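Local structure of succinate-semialdehyde dehydrogenase (Streptococcus pyogenes MGAS1882, 4OGD) at residues A[67-72]-A[161-166]; A[74-79]-A[132-137]. The protein probably catalyses the NADP+-dependent oxidation of succinate semialdehyde to succinate. All blocks are in the same frame, centred on the assembly; numbering follows the deposited sequence.

Overall arrangement
Two contacts, whose centres lie about 8 Å apart, illustrate how early helices of an aldehyde dehydrogenase pack against its Rossmann-type core. Helix 63-74 supplies residues 67-72; its last residue, the turn after it and the start of helix 78-103 supply 74-79. The chain then builds strands 113-120 and 124-128 before residues 132-137 return to 74-79, closing the shorter loop as contact 2. Helix 136-148 and strand 152-155 follow, and helix 161-173 then meets 67-72, closing the longer loop as contact 1. Contact 2 is thus enclosed by contact 1 without crossing it. Probable hydrogen bonds, Tyr135 to Ser166 and Thr71 to Lys76, join the two.

Contact 1. Residues A[67-72]-A[161-166]; sequences AEIMTK and PRSAQS
Ile69 packs against Arg162, Ser163 and Ser166 in a near-antiparallel helix pair, where helix 63-74 lies against helix 161-173 of the Rossmann-type cofactor domain. The short axes approach to 8.8 Å at 149°, a separation spanned largely by one branched side chain. With Ile69 CG2 anti to the backbone N (chi1, which places CG1, is -77°), this methyl lies 3.7 Å from Arg162 CG and an equal 3.7 Å from Ser163 N. The other branch carries CD1 to Ser166 OG at 3.8 Å, and the same methyl lies over a face of the Arg162 guanidinium. Beside this centre, Met70 CG comes to 3.9 Å from Ser163 OG. The contacts across the interface are of van der Waals type, and the polar ends that line it have partners of their own: Ser163 OG with Asp73, Ser166 OG with Tyr135, and Arg162 NH1 in a salt bridge to Glu169. A weak bond from Arg162 NH1 to Gln165 OE1, 3.0 Å long and bent to 128° at the hydrogen, adds to the hold on the guanidinium. Ser166 CB lies 3.6 Å above that group's plane, offset toward its rim, on the face that Ile69 CD1 also covers.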
# COMPACT_ATOMS: atom_id res chain seq x y z
N ALA A 67 -25.14 20.90 -1.12
CA ALA A 67 -26.08 19.81 -0.90
C ALA A 67 -26.97 19.61 -2.12
O ALA A 67 -27.16 18.48 -2.58
CB ALA A 67 -26.92 20.07 0.33
N GLU A 68 -27.52 20.70 -2.65
CA GLU A 68 -28.40 20.58 -3.81
C GLU A 68 -27.67 20.07 -5.07
O GLU A 68 -28.24 19.33 -5.87
CB GLU A 68 -29.13 21.90 -4.11
CG GLU A 68 -30.06 21.78 -5.32
CD GLU A 68 -30.99 22.96 -5.49
OE1 GLU A 68 -30.96 23.89 -4.66
OE2 GLU A 68 -31.75 22.95 -6.49
N ILE A 69 -26.41 20.48 -5.23
CA ILE A 69 -25.61 20.01 -6.36
C ILE A 69 -25.52 18.48 -6.32
O ILE A 69 -25.66 17.81 -7.35
CB ILE A 69 -24.20 20.63 -6.33
CG1 ILE A 69 -24.26 22.07 -6.83
CG2 ILE A 69 -23.23 19.82 -7.18
CD1 ILE A 69 -22.97 22.83 -6.66
N MET A 70 -25.32 17.93 -5.13
CA MET A 70 -25.24 16.48 -5.00
C MET A 70 -26.58 15.79 -5.27
O MET A 70 -26.63 14.78 -5.98
CB MET A 70 -24.68 16.10 -3.64
CG MET A 70 -23.24 16.48 -3.46
SD MET A 70 -22.56 15.79 -1.95
CE MET A 70 -22.75 17.17 -0.82
N THR A 71 -27.66 16.34 -4.73
CA THR A 71 -28.99 15.80 -4.98
C THR A 71 -29.34 15.82 -6.47
O THR A 71 -29.84 14.83 -7.02
CB THR A 71 -30.05 16.59 -4.19
OG1 THR A 71 -29.85 16.40 -2.78
CG2 THR A 71 -31.47 16.12 -4.58
N LYS A 72 -29.08 16.94 -7.13
CA LYS A 72 -29.37 17.05 -8.55
C LYS A 72 -28.50 16.14 -9.43
O LYS A 72 -28.95 15.72 -10.50
CB LYS A 72 -29.34 18.52 -9.02
CG LYS A 72 -30.41 19.40 -8.36
CD LYS A 72 -31.83 19.00 -8.78
CE LYS A 72 -32.91 19.67 -7.93
NZ LYS A 72 -32.98 21.16 -8.13
N PRO A 161 -20.79 15.14 -12.59
CA PRO A 161 -19.79 16.10 -13.07
C PRO A 161 -19.93 17.48 -12.44
O PRO A 161 -18.92 18.17 -12.34
CB PRO A 161 -20.07 16.15 -14.57
CG PRO A 161 -21.54 15.84 -14.69
CD PRO A 161 -21.85 14.88 -13.58
N ARG A 162 -21.13 17.90 -12.03
CA ARG A 162 -21.25 19.20 -11.37
C ARG A 162 -20.63 19.15 -9.97
O ARG A 162 -19.97 20.11 -9.55
CB ARG A 162 -22.70 19.67 -11.31
CG ARG A 162 -22.88 21.03 -10.65
CD ARG A 162 -22.15 22.16 -11.37
NE ARG A 162 -22.37 23.40 -10.64
CZ ARG A 162 -21.43 24.28 -10.31
NH1 ARG A 162 -20.17 24.09 -10.68
NH2 ARG A 162 -21.75 25.36 -9.62
N SER A 163 -20.81 18.04 -9.27
CA SER A 163 -20.16 17.85 -7.97
C SER A 163 -18.65 17.98 -8.14
O SER A 163 -17.98 18.69 -7.39
CB SER A 163 -20.52 16.49 -7.37
OG SER A 163 -21.92 16.35 -7.17
N ALA A 164 -18.11 17.31 -9.16
CA ALA A 164 -16.68 17.28 -9.39
C ALA A 164 -16.15 18.65 -9.76
O ALA A 164 -15.12 19.09 -9.25
CB ALA A 164 -16.35 16.28 -10.49
N GLN A 165 -16.84 19.31 -10.68
CA GLN A 165 -16.41 20.63 -11.13
C GLN A 165 -16.48 21.65 -10.00
O GLN A 165 -15.55 22.44 -9.81
CB GLN A 165 -17.30 21.08 -12.29
CG GLN A 165 -17.10 22.53 -12.68
CD GLN A 165 -18.14 23.00 -13.68
OE1 GLN A 165 -19.32 23.15 -13.35
NE2 GLN A 165 -17.70 23.21 -14.92
N SER A 166 -17.57 21.62 -9.24
CA SER A 166 -17.75 22.57 -8.15
C SER A 166 -16.75 22.35 -7.01
O SER A 166 -16.46 23.28 -6.27
CB SER A 166 -19.18 22.52 -7.61
OG SER A 166 -19.49 21.24 -7.08

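Contact 2. Residues A[74-79]-A[132-137]; sequences MGKLFT and NFPYYQ
Lys76, Met74 and Asn132 bury the most surface here, and Lys76 makes the polar link: its NZ donates to Asn132 O at 2.8 Å. The ammonium lies in the carbonyl plane, with a C=O...N angle of 148°. A bend at chi3 (60°) places CE, which itself comes to 3.2 Å from Asn132 O. NZ also approaches Phe133 CD1 to 3.4 Å, obliquely to the ring, and forms a salt bridge with Glu84, which probably helps offset its buried charge. Asn132 O accepts a second bond from Asn258 ND2, while Asn132 ND2 is held by Gln261 O. Asn132 thus has its backbone and amide fixed separately, in an Asn-Phe-Pro sequence that in relatives supplies an oxyanion-hole asparagine. Met74 packs alongside: bent at chi2 and chi3, it crosses Pro134 at about a right angle, CG to CG 3.7 Å, and brings CE to 3.8 Å from Asn132 O. Its SD accepts a weak bond from Lys76 N at 3.6 Å, across the turn formed at Gly75, whose phi is positive. The contact joins the end of helix 63-74 and the turn leading to helix 78-103 to the loop running from strand 124-128 into helix 136-148, with Pro134 also touching Ser163 of helix 161-173.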
# COMPACT_ATOMS: atom_id res chain seq x y z
N MET A 74 -26.97 13.02 -8.35
CA MET A 74 -27.10 11.58 -8.13
C MET A 74 -28.31 11.14 -7.32
O MET A 74 -28.46 9.95 -7.03
CB MET A 74 -25.79 11.00 -7.57
CG MET A 74 -25.21 11.73 -6.37
SD MET A 74 -26.17 11.52 -4.88
CE MET A 74 -26.05 9.73 -4.68
N GLY A 75 -29.17 12.09 -6.97
CA GLY A 75 -30.49 11.77 -6.44
C GLY A 75 -30.70 11.68 -4.95
O GLY A 75 -31.84 11.50 -4.51
N LYS A 76 -29.64 11.76 -4.15
CA LYS A 76 -29.80 11.51 -2.72
C LYS A 76 -30.65 12.57 -2.05
O LYS A 76 -30.73 13.71 -2.53
CB LYS A 76 -28.46 11.37 -1.99
CG LYS A 76 -27.63 12.64 -1.86
CD LYS A 76 -26.45 12.40 -0.91
CE LYS A 76 -25.52 11.29 -1.40
NZ LYS A 76 -24.53 10.87 -0.34
N LEU A 77 -31.29 12.19 -0.95
CA LEU A 77 -32.08 13.13 -0.16
C LEU A 77 -31.27 14.38 0.13
O LEU A 77 -30.09 14.31 0.46
CB LEU A 77 -32.51 12.47 1.15
CG LEU A 77 -33.36 11.22 1.07
CD1 LEU A 77 -33.74 10.75 2.47
CD2 LEU A 77 -34.60 11.44 0.21
N PHE A 78 -31.89 15.55 -0.04
CA PHE A 78 -31.23 16.81 0.26
C PHE A 78 -30.71 16.86 1.69
O PHE A 78 -29.64 17.40 1.95
CB PHE A 78 -32.22 17.96 0.01
CG PHE A 78 -31.68 19.33 0.33
CD1 PHE A 78 -30.76 19.95 -0.51
CD2 PHE A 78 -32.13 20.02 1.45
CE1 PHE A 78 -30.28 21.23 -0.23
CE2 PHE A 78 -31.65 21.30 1.74
CZ PHE A 78 -30.73 21.90 0.89
N THR A 79 -31.47 16.29 2.63
CA THR A 79 -31.05 16.26 4.03
C THR A 79 -29.79 15.42 4.21
O THR A 79 -28.91 15.79 5.00
CB THR A 79 -32.16 15.75 4.97
OG1 THR A 79 -32.65 14.49 4.50
CG2 THR A 79 -33.30 16.75 5.04
N ASN A 132 -21.63 7.84 -5.09
CA ASN A 132 -22.54 7.67 -3.95
C ASN A 132 -22.38 8.68 -2.81
O ASN A 132 -23.36 9.02 -2.14
CB ASN A 132 -22.61 6.21 -3.46
CG ASN A 132 -21.32 5.72 -2.87
OD1 ASN A 132 -20.24 6.25 -3.15
ND2 ASN A 132 -21.41 4.69 -2.02
N PHE A 133 -21.15 9.17 -2.63
CA PHE A 133 -20.87 10.27 -1.71
C PHE A 133 -19.91 11.21 -2.44
O PHE A 133 -18.70 11.19 -2.20
CB PHE A 133 -20.27 9.77 -0.39
CG PHE A 133 -21.20 8.92 0.43
CD1 PHE A 133 -22.01 9.48 1.41
CD2 PHE A 133 -21.27 7.54 0.21
CE1 PHE A 133 -22.87 8.68 2.17
CE2 PHE A 133 -22.13 6.74 0.96
CZ PHE A 133 -22.93 7.32 1.94
N PRO A 134 -20.45 12.03 -3.35
CA PRO A 134 -19.65 12.80 -4.32
C PRO A 134 -18.67 13.78 -3.68
O PRO A 134 -17.64 14.08 -4.27
CB PRO A 134 -20.70 13.57 -5.13
CG PRO A 134 -21.98 12.85 -4.90
CD PRO A 134 -21.89 12.30 -3.50
N TYR A 135 -18.99 14.29 -2.49
CA TYR A 135 -18.10 15.23 -1.81
C TYR A 135 -17.23 14.56 -0.75
O TYR A 135 -16.01 14.79 -0.71
CB TYR A 135 -18.89 16.42 -1.23
CG TYR A 135 -18.79 17.63 -2.12
CD1 TYR A 135 -19.17 17.57 -3.44
CD2 TYR A 135 -18.27 18.84 -1.64
CE1 TYR A 135 -19.06 18.67 -4.27
CE2 TYR A 135 -18.15 19.95 -2.47
CZ TYR A 135 -18.54 19.85 -3.79
OH TYR A 135 -18.43 20.93 -4.64
N TYR A 136 -17.85 13.77 0.11
CA TYR A 136 -17.16 13.07 1.19
C TYR A 136 -16.02 12.20 0.68
O TYR A 136 -14.94 12.21 1.27
CB TYR A 136 -18.18 12.28 2.02
CG TYR A 136 -17.64 11.18 2.90
CD1 TYR A 136 -17.02 11.46 4.12
CD2 TYR A 136 -17.81 9.85 2.55
CE1 TYR A 136 -16.56 10.43 4.95
CE2 TYR A 136 -17.35 8.83 3.36
CZ TYR A 136 -16.74 9.12 4.56
OH TYR A 136 -16.28 8.09 5.36
N GLN A 137 -16.23 11.49 -0.42
CA GLN A 137 -15.16 10.63 -0.93
C GLN A 137 -13.99 11.45 -1.49
O GLN A 137 -12.84 10.99 -1.46
CB GLN A 137 -15.64 9.61 -1.97
CG GLN A 137 -16.81 8.72 -1.57
CD GLN A 137 -16.57 7.88 -0.34
OE1 GLN A 137 -15.44 7.69 0.11
NE2 GLN A 137 -17.66 7.35 0.21